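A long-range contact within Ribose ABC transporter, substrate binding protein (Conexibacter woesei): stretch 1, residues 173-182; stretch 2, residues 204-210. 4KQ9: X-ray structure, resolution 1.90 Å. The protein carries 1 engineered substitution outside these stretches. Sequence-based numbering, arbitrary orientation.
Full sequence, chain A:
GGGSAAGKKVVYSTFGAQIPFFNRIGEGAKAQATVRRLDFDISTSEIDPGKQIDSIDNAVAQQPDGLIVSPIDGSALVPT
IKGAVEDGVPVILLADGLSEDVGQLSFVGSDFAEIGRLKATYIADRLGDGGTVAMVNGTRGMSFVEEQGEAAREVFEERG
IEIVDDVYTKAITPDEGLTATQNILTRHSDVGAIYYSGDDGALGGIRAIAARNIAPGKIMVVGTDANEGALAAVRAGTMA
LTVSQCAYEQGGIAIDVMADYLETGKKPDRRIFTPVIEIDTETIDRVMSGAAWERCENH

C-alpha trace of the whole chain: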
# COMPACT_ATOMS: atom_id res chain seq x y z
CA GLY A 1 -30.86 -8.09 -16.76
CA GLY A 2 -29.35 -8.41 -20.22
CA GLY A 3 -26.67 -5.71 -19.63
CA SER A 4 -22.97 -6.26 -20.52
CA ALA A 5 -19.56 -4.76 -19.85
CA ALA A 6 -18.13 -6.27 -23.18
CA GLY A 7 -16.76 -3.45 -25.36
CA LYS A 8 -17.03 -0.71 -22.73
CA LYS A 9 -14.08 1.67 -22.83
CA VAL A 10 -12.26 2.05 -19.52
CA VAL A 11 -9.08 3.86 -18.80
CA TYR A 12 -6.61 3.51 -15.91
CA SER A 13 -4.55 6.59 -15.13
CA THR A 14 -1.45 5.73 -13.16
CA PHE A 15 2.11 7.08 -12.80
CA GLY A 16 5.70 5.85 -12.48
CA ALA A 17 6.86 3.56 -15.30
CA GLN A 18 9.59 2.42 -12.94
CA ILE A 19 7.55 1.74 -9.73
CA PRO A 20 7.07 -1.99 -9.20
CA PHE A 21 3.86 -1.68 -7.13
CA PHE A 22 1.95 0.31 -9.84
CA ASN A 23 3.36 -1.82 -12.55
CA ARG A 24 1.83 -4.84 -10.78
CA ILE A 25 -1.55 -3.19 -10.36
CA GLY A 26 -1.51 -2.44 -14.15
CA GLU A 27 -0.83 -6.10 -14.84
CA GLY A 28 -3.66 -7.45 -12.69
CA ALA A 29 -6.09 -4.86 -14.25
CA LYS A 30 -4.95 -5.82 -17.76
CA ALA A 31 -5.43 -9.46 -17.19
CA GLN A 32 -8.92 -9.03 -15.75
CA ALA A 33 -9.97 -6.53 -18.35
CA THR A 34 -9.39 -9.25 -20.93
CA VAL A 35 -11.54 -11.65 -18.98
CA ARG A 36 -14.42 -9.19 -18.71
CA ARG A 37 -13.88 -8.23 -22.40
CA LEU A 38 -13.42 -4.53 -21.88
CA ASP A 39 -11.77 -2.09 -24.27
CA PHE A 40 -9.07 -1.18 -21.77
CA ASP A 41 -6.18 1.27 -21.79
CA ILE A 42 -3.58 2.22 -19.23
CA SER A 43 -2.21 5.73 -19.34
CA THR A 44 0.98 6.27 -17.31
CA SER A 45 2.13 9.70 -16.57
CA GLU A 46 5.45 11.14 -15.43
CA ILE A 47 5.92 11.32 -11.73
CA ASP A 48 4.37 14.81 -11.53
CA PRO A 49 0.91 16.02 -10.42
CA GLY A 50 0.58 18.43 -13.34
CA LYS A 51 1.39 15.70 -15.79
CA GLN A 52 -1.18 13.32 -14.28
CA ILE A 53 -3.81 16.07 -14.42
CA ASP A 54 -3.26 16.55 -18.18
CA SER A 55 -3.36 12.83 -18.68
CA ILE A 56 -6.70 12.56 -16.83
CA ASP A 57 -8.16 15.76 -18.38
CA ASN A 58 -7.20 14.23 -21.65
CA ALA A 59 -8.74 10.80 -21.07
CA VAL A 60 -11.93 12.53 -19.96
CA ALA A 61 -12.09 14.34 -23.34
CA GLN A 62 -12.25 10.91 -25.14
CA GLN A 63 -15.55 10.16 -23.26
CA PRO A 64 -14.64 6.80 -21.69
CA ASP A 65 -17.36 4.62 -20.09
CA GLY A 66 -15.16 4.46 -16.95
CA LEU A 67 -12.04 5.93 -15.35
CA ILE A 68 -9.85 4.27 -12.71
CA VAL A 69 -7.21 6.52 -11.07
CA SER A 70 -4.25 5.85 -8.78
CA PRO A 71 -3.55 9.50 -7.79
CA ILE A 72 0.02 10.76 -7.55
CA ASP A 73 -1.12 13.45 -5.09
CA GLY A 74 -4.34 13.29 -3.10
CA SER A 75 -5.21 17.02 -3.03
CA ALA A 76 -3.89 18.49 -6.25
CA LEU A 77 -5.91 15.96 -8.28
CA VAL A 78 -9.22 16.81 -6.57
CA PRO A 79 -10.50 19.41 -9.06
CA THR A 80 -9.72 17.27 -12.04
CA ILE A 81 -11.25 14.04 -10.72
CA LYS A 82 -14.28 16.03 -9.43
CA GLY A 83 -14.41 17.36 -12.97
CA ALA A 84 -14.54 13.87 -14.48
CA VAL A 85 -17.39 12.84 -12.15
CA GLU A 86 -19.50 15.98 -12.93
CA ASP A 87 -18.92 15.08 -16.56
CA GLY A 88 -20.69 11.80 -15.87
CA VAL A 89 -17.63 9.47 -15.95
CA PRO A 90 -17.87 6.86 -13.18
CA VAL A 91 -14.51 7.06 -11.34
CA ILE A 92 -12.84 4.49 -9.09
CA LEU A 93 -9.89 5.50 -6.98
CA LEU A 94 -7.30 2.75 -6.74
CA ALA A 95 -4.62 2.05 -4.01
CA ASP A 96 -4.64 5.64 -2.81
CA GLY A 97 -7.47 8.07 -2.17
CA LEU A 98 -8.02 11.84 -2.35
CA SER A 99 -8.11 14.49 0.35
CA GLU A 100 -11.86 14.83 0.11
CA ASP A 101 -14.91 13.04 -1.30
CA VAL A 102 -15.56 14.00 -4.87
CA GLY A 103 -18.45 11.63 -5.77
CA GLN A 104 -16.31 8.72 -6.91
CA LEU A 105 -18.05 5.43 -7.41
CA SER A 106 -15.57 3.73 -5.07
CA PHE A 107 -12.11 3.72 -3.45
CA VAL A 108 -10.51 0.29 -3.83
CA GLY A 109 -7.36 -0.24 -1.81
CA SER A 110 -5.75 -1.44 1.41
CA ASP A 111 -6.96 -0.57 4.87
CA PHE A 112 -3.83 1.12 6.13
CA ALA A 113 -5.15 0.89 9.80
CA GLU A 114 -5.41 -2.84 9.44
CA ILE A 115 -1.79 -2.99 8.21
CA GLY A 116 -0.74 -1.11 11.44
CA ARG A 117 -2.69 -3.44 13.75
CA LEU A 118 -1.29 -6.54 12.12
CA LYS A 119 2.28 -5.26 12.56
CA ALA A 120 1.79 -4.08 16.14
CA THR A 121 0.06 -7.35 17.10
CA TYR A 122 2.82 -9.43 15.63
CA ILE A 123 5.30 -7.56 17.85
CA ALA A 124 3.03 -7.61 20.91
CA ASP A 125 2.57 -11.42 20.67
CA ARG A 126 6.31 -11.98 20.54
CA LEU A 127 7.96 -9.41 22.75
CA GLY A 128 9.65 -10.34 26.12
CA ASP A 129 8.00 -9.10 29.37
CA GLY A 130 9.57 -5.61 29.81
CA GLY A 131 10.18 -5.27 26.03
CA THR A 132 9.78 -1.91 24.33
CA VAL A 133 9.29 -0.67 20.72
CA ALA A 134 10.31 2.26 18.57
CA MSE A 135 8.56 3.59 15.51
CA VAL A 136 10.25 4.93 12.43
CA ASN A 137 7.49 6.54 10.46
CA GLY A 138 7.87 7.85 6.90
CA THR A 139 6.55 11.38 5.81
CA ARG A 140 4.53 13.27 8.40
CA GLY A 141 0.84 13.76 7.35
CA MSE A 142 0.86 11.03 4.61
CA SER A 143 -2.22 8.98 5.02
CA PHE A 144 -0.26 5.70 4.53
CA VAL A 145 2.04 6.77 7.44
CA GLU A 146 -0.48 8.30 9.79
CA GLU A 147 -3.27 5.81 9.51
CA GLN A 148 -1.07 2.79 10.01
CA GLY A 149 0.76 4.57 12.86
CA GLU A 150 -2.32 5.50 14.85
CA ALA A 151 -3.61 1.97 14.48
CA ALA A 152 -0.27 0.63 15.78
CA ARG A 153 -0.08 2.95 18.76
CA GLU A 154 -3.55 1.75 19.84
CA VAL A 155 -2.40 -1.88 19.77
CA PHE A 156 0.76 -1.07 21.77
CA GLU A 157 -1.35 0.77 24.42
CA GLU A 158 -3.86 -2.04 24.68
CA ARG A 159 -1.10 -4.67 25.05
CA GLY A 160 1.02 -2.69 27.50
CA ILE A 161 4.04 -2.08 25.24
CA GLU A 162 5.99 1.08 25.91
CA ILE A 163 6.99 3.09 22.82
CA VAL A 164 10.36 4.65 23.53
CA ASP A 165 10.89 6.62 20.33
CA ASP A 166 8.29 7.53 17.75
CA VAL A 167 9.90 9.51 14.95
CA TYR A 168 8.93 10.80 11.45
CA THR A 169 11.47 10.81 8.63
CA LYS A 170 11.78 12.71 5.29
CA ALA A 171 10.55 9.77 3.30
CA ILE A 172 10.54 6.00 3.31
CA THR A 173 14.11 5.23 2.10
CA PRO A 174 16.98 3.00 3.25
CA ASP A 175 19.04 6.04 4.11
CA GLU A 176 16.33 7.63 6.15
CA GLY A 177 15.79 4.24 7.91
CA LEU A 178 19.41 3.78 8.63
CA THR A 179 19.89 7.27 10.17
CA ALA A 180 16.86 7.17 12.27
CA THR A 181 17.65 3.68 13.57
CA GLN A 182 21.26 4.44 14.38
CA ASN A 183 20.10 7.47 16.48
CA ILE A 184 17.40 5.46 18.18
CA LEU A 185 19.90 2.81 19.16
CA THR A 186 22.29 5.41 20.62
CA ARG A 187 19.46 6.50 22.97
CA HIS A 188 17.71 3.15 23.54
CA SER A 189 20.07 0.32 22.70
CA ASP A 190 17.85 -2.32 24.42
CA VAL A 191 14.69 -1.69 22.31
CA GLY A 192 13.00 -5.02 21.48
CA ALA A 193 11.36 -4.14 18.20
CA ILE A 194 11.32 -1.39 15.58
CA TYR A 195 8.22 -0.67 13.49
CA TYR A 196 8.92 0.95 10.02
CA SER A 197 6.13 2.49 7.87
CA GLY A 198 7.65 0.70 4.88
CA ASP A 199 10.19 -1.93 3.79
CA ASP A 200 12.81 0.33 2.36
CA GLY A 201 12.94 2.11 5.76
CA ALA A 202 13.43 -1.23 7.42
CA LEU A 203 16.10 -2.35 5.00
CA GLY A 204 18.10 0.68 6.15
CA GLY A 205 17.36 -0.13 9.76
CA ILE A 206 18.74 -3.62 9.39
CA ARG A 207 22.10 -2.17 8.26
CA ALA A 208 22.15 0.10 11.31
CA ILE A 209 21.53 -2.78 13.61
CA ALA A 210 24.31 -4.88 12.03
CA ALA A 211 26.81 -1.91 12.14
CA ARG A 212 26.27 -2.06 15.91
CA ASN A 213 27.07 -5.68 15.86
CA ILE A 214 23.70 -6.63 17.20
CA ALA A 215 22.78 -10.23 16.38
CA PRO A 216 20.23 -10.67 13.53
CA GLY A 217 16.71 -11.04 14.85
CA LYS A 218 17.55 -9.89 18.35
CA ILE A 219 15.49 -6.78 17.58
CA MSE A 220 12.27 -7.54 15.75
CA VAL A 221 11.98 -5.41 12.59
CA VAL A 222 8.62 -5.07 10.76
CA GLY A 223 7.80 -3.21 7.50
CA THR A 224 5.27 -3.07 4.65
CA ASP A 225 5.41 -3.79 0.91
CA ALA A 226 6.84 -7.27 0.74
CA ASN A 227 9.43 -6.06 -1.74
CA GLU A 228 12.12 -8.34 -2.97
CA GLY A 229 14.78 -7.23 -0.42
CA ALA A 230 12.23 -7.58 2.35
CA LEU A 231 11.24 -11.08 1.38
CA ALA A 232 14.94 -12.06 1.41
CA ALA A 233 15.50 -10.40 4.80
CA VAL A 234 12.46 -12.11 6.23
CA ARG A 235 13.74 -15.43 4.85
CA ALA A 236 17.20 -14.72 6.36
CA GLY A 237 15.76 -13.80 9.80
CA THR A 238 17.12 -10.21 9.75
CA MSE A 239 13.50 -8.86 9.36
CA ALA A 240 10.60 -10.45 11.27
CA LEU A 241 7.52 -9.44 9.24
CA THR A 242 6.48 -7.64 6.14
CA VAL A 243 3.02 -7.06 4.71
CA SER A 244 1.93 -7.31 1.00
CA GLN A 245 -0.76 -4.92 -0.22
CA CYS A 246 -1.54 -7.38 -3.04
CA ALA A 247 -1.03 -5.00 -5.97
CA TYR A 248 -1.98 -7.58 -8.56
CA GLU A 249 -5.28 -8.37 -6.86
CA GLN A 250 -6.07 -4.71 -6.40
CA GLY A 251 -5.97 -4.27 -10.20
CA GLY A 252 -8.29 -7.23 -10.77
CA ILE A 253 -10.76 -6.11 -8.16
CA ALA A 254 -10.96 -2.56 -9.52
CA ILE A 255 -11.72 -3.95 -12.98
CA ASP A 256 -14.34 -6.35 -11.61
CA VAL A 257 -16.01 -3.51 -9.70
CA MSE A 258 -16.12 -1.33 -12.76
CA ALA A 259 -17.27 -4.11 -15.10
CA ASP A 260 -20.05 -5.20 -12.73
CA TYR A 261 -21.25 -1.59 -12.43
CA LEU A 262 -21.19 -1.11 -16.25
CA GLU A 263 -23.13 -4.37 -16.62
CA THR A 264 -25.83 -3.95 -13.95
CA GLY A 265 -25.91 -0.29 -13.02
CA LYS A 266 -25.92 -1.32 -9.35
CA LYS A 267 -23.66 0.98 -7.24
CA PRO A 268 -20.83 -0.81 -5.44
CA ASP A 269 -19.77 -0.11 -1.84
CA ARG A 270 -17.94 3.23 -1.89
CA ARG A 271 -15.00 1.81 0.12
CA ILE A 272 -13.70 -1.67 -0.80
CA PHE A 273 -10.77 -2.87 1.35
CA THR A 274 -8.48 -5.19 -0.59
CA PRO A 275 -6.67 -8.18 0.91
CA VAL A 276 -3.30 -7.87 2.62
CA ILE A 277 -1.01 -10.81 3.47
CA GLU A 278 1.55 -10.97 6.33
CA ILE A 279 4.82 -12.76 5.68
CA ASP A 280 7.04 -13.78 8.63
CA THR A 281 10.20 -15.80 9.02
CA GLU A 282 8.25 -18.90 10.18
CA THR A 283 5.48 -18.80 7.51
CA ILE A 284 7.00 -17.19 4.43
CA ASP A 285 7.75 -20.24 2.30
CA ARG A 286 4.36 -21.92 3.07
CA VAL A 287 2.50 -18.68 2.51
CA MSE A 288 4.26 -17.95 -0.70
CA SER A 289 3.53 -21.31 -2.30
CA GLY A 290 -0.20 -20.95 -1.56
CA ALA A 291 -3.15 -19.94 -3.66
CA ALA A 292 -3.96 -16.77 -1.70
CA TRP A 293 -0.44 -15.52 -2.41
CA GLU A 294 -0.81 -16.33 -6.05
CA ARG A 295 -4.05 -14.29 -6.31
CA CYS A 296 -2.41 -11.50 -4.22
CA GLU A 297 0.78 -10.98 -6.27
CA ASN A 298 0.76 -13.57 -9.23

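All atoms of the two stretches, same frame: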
# COMPACT_ATOMS: atom_id res chain seq x y z
N THR A 173 12.90 5.62 2.82
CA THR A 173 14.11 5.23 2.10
C THR A 173 15.08 4.52 3.00
O THR A 173 15.10 4.79 4.21
CB THR A 173 14.86 6.47 1.51
OG1 THR A 173 15.52 7.24 2.56
CG2 THR A 173 13.90 7.32 0.70
N PRO A 174 15.97 3.67 2.44
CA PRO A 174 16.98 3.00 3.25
C PRO A 174 17.87 3.96 4.01
O PRO A 174 18.27 3.68 5.16
CB PRO A 174 17.81 2.22 2.23
CG PRO A 174 16.95 2.11 1.04
CD PRO A 174 16.11 3.33 1.01
N ASP A 175 18.19 5.09 3.39
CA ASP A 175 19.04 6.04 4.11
C ASP A 175 18.40 6.69 5.30
O ASP A 175 19.08 6.90 6.29
CB ASP A 175 19.62 7.10 3.18
CG ASP A 175 21.11 6.90 3.03
OD1 ASP A 175 21.51 5.94 2.31
OD2 ASP A 175 21.85 7.62 3.75
N GLU A 176 17.15 7.05 5.13
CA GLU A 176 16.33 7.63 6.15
C GLU A 176 16.15 6.61 7.29
O GLU A 176 16.28 6.96 8.50
CB GLU A 176 14.97 8.05 5.57
CG GLU A 176 15.01 9.38 4.78
CD GLU A 176 15.39 10.54 5.69
OE1 GLU A 176 14.55 11.01 6.52
OE2 GLU A 176 16.55 10.98 5.59
N GLY A 177 15.87 5.36 6.91
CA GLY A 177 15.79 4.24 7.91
C GLY A 177 17.04 3.99 8.74
O GLY A 177 17.02 3.71 9.97
N LEU A 178 18.16 4.03 8.05
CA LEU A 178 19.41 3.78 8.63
C LEU A 178 19.77 4.91 9.64
O LEU A 178 20.13 4.62 10.76
CB LEU A 178 20.43 3.67 7.51
CG LEU A 178 21.89 3.65 7.85
CD1 LEU A 178 22.31 2.34 8.49
CD2 LEU A 178 22.66 3.83 6.53
N THR A 179 19.60 6.14 9.25
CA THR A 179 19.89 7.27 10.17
C THR A 179 19.03 7.33 11.38
O THR A 179 19.51 7.45 12.50
CB THR A 179 19.78 8.57 9.38
OG1 THR A 179 20.91 8.56 8.53
CG2 THR A 179 19.88 9.82 10.32
N ALA A 180 17.76 7.14 11.17
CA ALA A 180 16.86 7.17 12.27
C ALA A 180 17.12 6.03 13.26
O ALA A 180 17.06 6.21 14.51
CB ALA A 180 15.45 7.13 11.71
N THR A 181 17.39 4.84 12.72
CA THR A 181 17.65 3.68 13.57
C THR A 181 18.96 3.81 14.32
O THR A 181 19.03 3.47 15.51
CB THR A 181 17.60 2.37 12.75
OG1 THR A 181 16.34 2.28 12.05
CG2 THR A 181 17.89 1.11 13.59
N GLN A 182 20.01 4.31 13.65
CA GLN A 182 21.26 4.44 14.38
C GLN A 182 21.11 5.43 15.55
O GLN A 182 21.56 5.13 16.62
CB GLN A 182 22.47 4.70 13.48
CG GLN A 182 22.34 5.77 12.46
CD GLN A 182 23.67 6.04 11.70
OE1 GLN A 182 24.42 5.13 11.28
NE2 GLN A 182 23.96 7.30 11.55
N GLY A 204 17.11 -0.21 5.55
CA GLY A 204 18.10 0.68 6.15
C GLY A 204 18.31 0.46 7.63
O GLY A 204 19.46 0.39 8.12
N GLY A 205 17.22 0.25 8.37
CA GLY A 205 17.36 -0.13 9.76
C GLY A 205 18.17 -1.35 10.06
O GLY A 205 18.92 -1.39 11.02
N ILE A 206 18.01 -2.39 9.24
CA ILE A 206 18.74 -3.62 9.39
C ILE A 206 20.24 -3.39 9.29
O ILE A 206 20.97 -4.00 10.01
CB ILE A 206 18.19 -4.57 8.28
CG1 ILE A 206 16.76 -4.96 8.63
CG2 ILE A 206 19.03 -5.77 7.97
CD1 ILE A 206 16.56 -5.45 9.96
N ARG A 207 20.65 -2.48 8.43
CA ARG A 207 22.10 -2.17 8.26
C ARG A 207 22.63 -1.44 9.47
O ARG A 207 23.72 -1.72 9.91
CB ARG A 207 22.31 -1.32 7.03
CG ARG A 207 21.78 -1.96 5.76
CD ARG A 207 22.60 -1.59 4.54
NE ARG A 207 22.66 -0.15 4.27
CZ ARG A 207 21.89 0.53 3.41
NH1 ARG A 207 20.92 -0.07 2.70
NH2 ARG A 207 22.08 1.84 3.26
N ALA A 208 21.82 -0.58 10.06
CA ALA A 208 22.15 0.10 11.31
C ALA A 208 22.31 -0.82 12.45
O ALA A 208 23.24 -0.69 13.25
CB ALA A 208 21.10 1.14 11.65
N ILE A 209 21.42 -1.81 12.55
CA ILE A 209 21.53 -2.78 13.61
C ILE A 209 22.83 -3.64 13.51
O ILE A 209 23.50 -3.93 14.51
CB ILE A 209 20.25 -3.66 13.63
CG1 ILE A 209 19.05 -2.83 14.15
CG2 ILE A 209 20.44 -4.85 14.52
CD1 ILE A 209 17.68 -3.39 13.80
N ALA A 210 23.16 -4.02 12.30
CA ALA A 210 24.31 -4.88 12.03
C ALA A 210 25.63 -4.11 12.29
O ALA A 210 26.52 -4.66 12.94
CB ALA A 210 24.27 -5.35 10.59

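Two helices, 174-182 and 204-210, run in broadly the same direction, their axes inclined at 40° and only 7.0 Å apart at closest approach. They come nearest where the CA atoms of Pro174 and Gly204 lie 3.9 Å from each other. Thr173 caps the first helix, its OG1 accepting from Glu176 N at 3.0 Å.

Glycine makes this proximity possible. At Gly204 a CB would point into the other helix and sit 1.8 Å from Pro174 O and 2.9 Å from Leu178 N, both clashes. Without one, Gly204 CA approaches Pro174 O to 3.2 Å in a CA-H...O contact, while that same oxygen accepts the helical hydrogen bond from Leu178 N. A second such contact runs the other way, from Leu178 CA to Gly204 O at 3.4 Å. Gly177, also buried, adds to the close backbone packing, its C lying 3.8 Å from Gly205 N. No hydrogen bond crosses between the stretches, so close packing dominates, burying 397 Å² in total.

Farther along, small and branched side chains fill the widening space. Leu178 starts sideways, but its end reaches across, placing CD1 3.6 Å from Ala208 CB; the short alanine leaves room for the leucine. Thr181 points toward the partner helix. Its OG1 donates to Gly177 O at 2.6 Å, which satisfies the hydroxyl's proton within its own helix, and lies 3.5 Å from Gly205 CA; its CG2 meets Ala208 CB at 3.8 Å and Ile209 CG1 at 4.1 Å. Threonine thus combines a polar atom with an apolar methyl in a buried site.

At the exposed margin, Arg207 extends along the first helix, NH1 3.9 Å from Pro174 CB and NH2 3.9 Å from Leu178 CD2. Asp175 OD1 stands 4.2 Å from Arg207 NH2, at the guanidinium edge: opposite charges are near, but beyond salt-bridge range.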